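Local coordinates for transcriptional regulator, putative (Vibrio cholerae O1 biovar eltor str. N16961, PDB 3BJN), which probably acts as a DNA-binding transcription factor of the IclR family, represented by its C-terminal, GAF-related domain, and may repress the allantoin and glyoxylate utilization operons, at residues G136-M141 with L159-A164; S20-Q23 with M29-Y32. All coordinates share one frame; numbering follows the deposited sequence.

Two helix-on-strand contacts lie side by side here, their centres about 8 Å apart. Contact 1 sets the last helix of the IclR C-terminal domain on strand 133-143; contact 2 sets helix 12-26 on strand 29-36, the antiparallel neighbour of that strand. A probable hydrogen bond joins the strands, A31 N lying 2.8 Å from S139 O. On the helix-covered face of the sheet, I138 CG2 meets L22 CD2 at 3.5 Å, so the two hydrophobic contacts merge into one layer. On the other face, M141 CE packs 3.6 Å from A31 CB. Together the contacts join two neighbouring helices to two adjacent strands of the domain's antiparallel sheet.

Contact 1. Residues G136-M141 with L159-A164; sequences GAISVM and LQAARA
I138 meets A161 and A162 through two branches of one side chain, a compact example of a beta-branched residue packing under a helix with small side chains. Its CG2 methyl approaches the A161 methyl end to end, with CG2 to CB at 3.9 Å. CG1 reaches the helix backbone itself, 4.0 Å from A162 CA, while the A162 methyl, turned more to one flank, is 4.3 Å from CG1. The bond to CB already points at the helix, and chi1 of -69°, with CG2 anti to the backbone N and CG1 anti to the carbonyl carbon, then sets CG2 to A161 and CG1 to A162. I138 CD1 leaves the alanines and comes 3.8 Å from Y32 CD1, at the ring on the neighbouring strand. No hydrogen bond crosses between the segments; the alanines let the helix backbone come close, with I138 and A162 only 5.7 Å apart at their CA atoms. Further out, L19 of helix 12-26 also packs on I138, V18 packs on A161, and A126 of strand 121-130 lies against A162. Helix 144-163 thus folds back over the strand that leads into it, covering 133-143 and the adjoining 121-130, and helix 12-26 beside it covers 29-36.

Contact 2. Residues S20-Q23 with M29-Y32; sequences SRLQ and MAAY
The side-chain amide of Q23 is gripped at both ends by partners outside the two segments: NE2 is hydrogen-bonded to the E47 carbonyl oxygen and OE1 to R46 NE. Using both a donor and an acceptor in this way should restrict its flip. The same amide lies beside M29, with Q23 NE2 4.3 Å from M29 N, close but not bonded. Its chain is nearly straight, and this extended form (chi1 173°, chi2 173°) carries the amide out from the helix to R46 and E47. One residue earlier, L22 supplies the apolar part of the contact. One prong of its fork, the CD2 methyl, comes 3.6 Å from A30 CB, and the branch carbon stands behind it, L22 CG lying 3.9 Å from the same A30 CB, whose bond from CA points toward the helix. L22 also packs on V140 of strand 133-143 and on H157 and A161 of helix 144-163, while the A30 backbone bonds to R46, just beyond the neighbouring strand 39-45. The helix-to-strand junction thus combines two chemistries: buried, undirected contacts hold helix 12-26 against the sheet, and at its partly exposed margin a glutamine, its polar atoms satisfied, links the helix to the loop around E47.

Contact 1. Residues G136-M141 with L159-A164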
loop_
_atom_site.group_PDB
_atom_site.type_symbol
_atom_site.label_atom_id
_atom_site.label_comp_id
_atom_site.label_asym_id
_atom_site.label_seq_id
_atom_site.Cartn_x
_atom_site.Cartn_y
_atom_site.Cartn_z
ATOM N N GLY A 136 -1.694 -5.655 -6.829
ATOM C CA GLY A 136 -1.077 -5.384 -5.540
ATOM C C GLY A 136 -0.809 -3.911 -5.337
ATOM O O GLY A 136 -1.399 -3.047 -6.006
ATOM N N ALA A 137 0.064 -3.611 -4.385
ATOM C CA ALA A 137 0.432 -2.212 -4.136
ATOM C C ALA A 137 1.841 -2.163 -3.627
ATOM O O ALA A 137 2.256 -3.068 -2.912
ATOM C CB ALA A 137 -0.495 -1.561 -3.148
ATOM N N ILE A 138 2.561 -1.085 -3.959
ATOM C CA ILE A 138 3.871 -0.819 -3.334
ATOM C C ILE A 138 3.653 0.264 -2.320
ATOM O O ILE A 138 2.935 1.234 -2.597
ATOM C CB ILE A 138 4.913 -0.309 -4.387
ATOM C CG1 ILE A 138 5.283 -1.444 -5.356
ATOM C CG2 ILE A 138 6.154 0.330 -3.673
ATOM C CD1 ILE A 138 6.127 -2.558 -4.731
ATOM N N SER A 139 4.266 0.129 -1.150
ATOM C CA SER A 139 4.045 1.066 -0.065
ATOM C C SER A 139 5.345 1.395 0.653
ATOM O O SER A 139 6.226 0.537 0.744
ATOM C CB SER A 139 3.070 0.453 0.934
ATOM O OG SER A 139 1.844 0.088 0.305
ATOM N N VAL A 140 5.445 2.628 1.130
ATOM C CA VAL A 140 6.456 2.998 2.121
ATOM C C VAL A 140 5.708 3.281 3.412
ATOM O O VAL A 140 4.654 3.955 3.411
ATOM C CB VAL A 140 7.270 4.214 1.671
ATOM C CG1 VAL A 140 7.962 4.940 2.873
ATOM C CG2 VAL A 140 8.293 3.774 0.588
HETATM N N MSE A 141 6.235 2.730 4.503
HETATM C CA MSE A 141 5.723 2.942 5.869
HETATM C C MSE A 141 6.843 3.633 6.618
HETATM O O MSE A 141 7.955 3.101 6.682
HETATM C CB MSE A 141 5.413 1.594 6.532
HETATM C CG MSE A 141 4.276 0.837 5.880
HETATM SE SE MSE A 141 4.976 -0.269 4.413
HETATM C CE MSE A 141 4.738 -1.988 5.305
ATOM N N LEU A 159 5.477 5.882 -6.656
ATOM C CA LEU A 159 4.895 5.812 -7.991
ATOM C C LEU A 159 5.861 5.128 -8.979
ATOM O O LEU A 159 5.470 4.268 -9.760
ATOM C CB LEU A 159 4.532 7.220 -8.460
ATOM C CG LEU A 159 3.284 7.833 -7.816
ATOM C CD1 LEU A 159 3.229 9.337 -8.025
ATOM C CD2 LEU A 159 1.997 7.130 -8.368
ATOM N N GLN A 160 7.129 5.524 -8.920
ATOM C CA GLN A 160 8.170 4.999 -9.794
ATOM C C GLN A 160 8.324 3.484 -9.608
ATOM O O GLN A 160 8.412 2.737 -10.586
ATOM C CB GLN A 160 9.481 5.732 -9.436
ATOM C CG GLN A 160 10.674 5.285 -10.221
ATOM C CD GLN A 160 11.923 6.043 -9.819
ATOM O OE1 GLN A 160 12.013 6.586 -8.708
ATOM N NE2 GLN A 160 12.906 6.053 -10.703
ATOM N N ALA A 161 8.327 3.051 -8.345
ATOM C CA ALA A 161 8.434 1.630 -8.018
ATOM C C ALA A 161 7.266 0.822 -8.575
ATOM O O ALA A 161 7.465 -0.196 -9.220
ATOM C CB ALA A 161 8.543 1.446 -6.490
ATOM N N ALA A 162 6.048 1.297 -8.318
ATOM C CA ALA A 162 4.833 0.613 -8.768
ATOM C C ALA A 162 4.762 0.533 -10.301
ATOM O O ALA A 162 4.408 -0.507 -10.877
ATOM C CB ALA A 162 3.635 1.328 -8.209
ATOM N N ARG A 163 5.117 1.633 -10.969
ATOM C CA ARG A 163 5.089 1.661 -12.439
ATOM C C ARG A 163 6.085 0.677 -13.070
ATOM O O ARG A 163 5.882 0.187 -14.186
ATOM C CB ARG A 163 5.322 3.083 -12.923
ATOM C CG ARG A 163 5.191 3.267 -14.414
ATOM C CD ARG A 163 4.839 4.689 -14.741
ATOM N NE ARG A 163 4.600 4.866 -16.171
ATOM C CZ ARG A 163 4.296 6.035 -16.726
ATOM N NH1 ARG A 163 4.168 7.114 -15.964
ATOM N NH2 ARG A 163 4.087 6.119 -18.026
ATOM N N ALA A 164 7.160 0.387 -12.351
ATOM C CA ALA A 164 8.215 -0.489 -12.831
ATOM C C ALA A 164 7.800 -1.953 -12.791
ATOM O O ALA A 164 8.468 -2.792 -13.399
ATOM C CB ALA A 164 9.464 -0.288 -12.037
#

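Contact 2. Residues S20-Q23 with M29-Y32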
loop_
_atom_site.group_PDB
_atom_site.type_symbol
_atom_site.label_atom_id
_atom_site.label_comp_id
_atom_site.label_asym_id
_atom_site.label_seq_id
_atom_site.Cartn_x
_atom_site.Cartn_y
_atom_site.Cartn_z
ATOM N N SER A 20 14.150 -3.077 -3.044
ATOM C CA SER A 20 15.536 -2.757 -2.669
ATOM C C SER A 20 15.905 -1.332 -3.100
ATOM O O SER A 20 16.398 -0.512 -2.309
ATOM C CB SER A 20 16.462 -3.756 -3.324
ATOM O OG SER A 20 17.826 -3.414 -3.108
ATOM N N ARG A 21 15.649 -1.019 -4.372
ATOM C CA ARG A 21 15.942 0.332 -4.872
ATOM C C ARG A 21 15.149 1.400 -4.112
ATOM O O ARG A 21 15.681 2.454 -3.766
ATOM C CB ARG A 21 15.629 0.423 -6.372
ATOM C CG ARG A 21 15.932 1.816 -6.910
ATOM C CD ARG A 21 15.835 1.846 -8.431
ATOM N NE ARG A 21 14.437 1.687 -8.824
ATOM C CZ ARG A 21 13.906 2.127 -9.967
ATOM N NH1 ARG A 21 14.659 2.781 -10.850
ATOM N NH2 ARG A 21 12.619 1.905 -10.225
ATOM N N LEU A 22 13.864 1.121 -3.883
ATOM C CA LEU A 22 12.978 2.091 -3.249
ATOM C C LEU A 22 13.508 2.455 -1.864
ATOM O O LEU A 22 13.547 3.641 -1.501
ATOM C CB LEU A 22 11.590 1.485 -3.141
ATOM C CG LEU A 22 10.569 2.361 -2.445
ATOM C CD1 LEU A 22 10.459 3.802 -3.016
ATOM C CD2 LEU A 22 9.237 1.611 -2.621
ATOM N N GLN A 23 13.936 1.450 -1.087
ATOM C CA GLN A 23 14.524 1.777 0.227
ATOM C C GLN A 23 15.825 2.559 0.116
ATOM O O GLN A 23 16.083 3.456 0.915
ATOM C CB GLN A 23 14.760 0.518 1.054
ATOM C CG GLN A 23 15.524 0.777 2.361
ATOM C CD GLN A 23 15.565 -0.492 3.214
ATOM O OE1 GLN A 23 16.042 -1.538 2.763
ATOM N NE2 GLN A 23 15.111 -0.397 4.440
HETATM N N MSE A 29 11.559 1.897 5.049
HETATM C CA MSE A 29 10.953 0.577 4.855
HETATM C C MSE A 29 9.997 0.623 3.685
HETATM O O MSE A 29 9.286 1.628 3.516
HETATM C CB MSE A 29 10.074 0.226 6.053
HETATM C CG MSE A 29 10.733 0.079 7.361
HETATM SE SE MSE A 29 9.418 -0.893 8.439
HETATM C CE MSE A 29 9.784 -2.571 7.741
ATOM N N ALA A 30 9.944 -0.455 2.901
ATOM C CA ALA A 30 9.032 -0.515 1.753
ATOM C C ALA A 30 8.488 -1.925 1.664
ATOM O O ALA A 30 9.173 -2.890 2.035
ATOM C CB ALA A 30 9.770 -0.156 0.463
ATOM N N ALA A 31 7.257 -2.047 1.187
ATOM C CA ALA A 31 6.644 -3.373 1.089
ATOM C C ALA A 31 5.799 -3.512 -0.168
ATOM O O ALA A 31 5.354 -2.515 -0.742
ATOM C CB ALA A 31 5.775 -3.632 2.291
ATOM N N TYR A 32 5.598 -4.771 -0.571
ATOM C CA TYR A 32 4.651 -5.134 -1.618
ATOM C C TYR A 32 3.531 -5.906 -0.962
ATOM O O TYR A 32 3.768 -6.930 -0.298
ATOM C CB TYR A 32 5.347 -6.030 -2.627
ATOM C CG TYR A 32 4.472 -6.503 -3.748
ATOM C CD1 TYR A 32 3.892 -5.598 -4.623
ATOM C CD2 TYR A 32 4.234 -7.858 -3.925
ATOM C CE1 TYR A 32 3.088 -6.060 -5.692
ATOM C CE2 TYR A 32 3.445 -8.324 -4.971
ATOM C CZ TYR A 32 2.866 -7.417 -5.826
ATOM O OH TYR A 32 2.102 -7.893 -6.874
#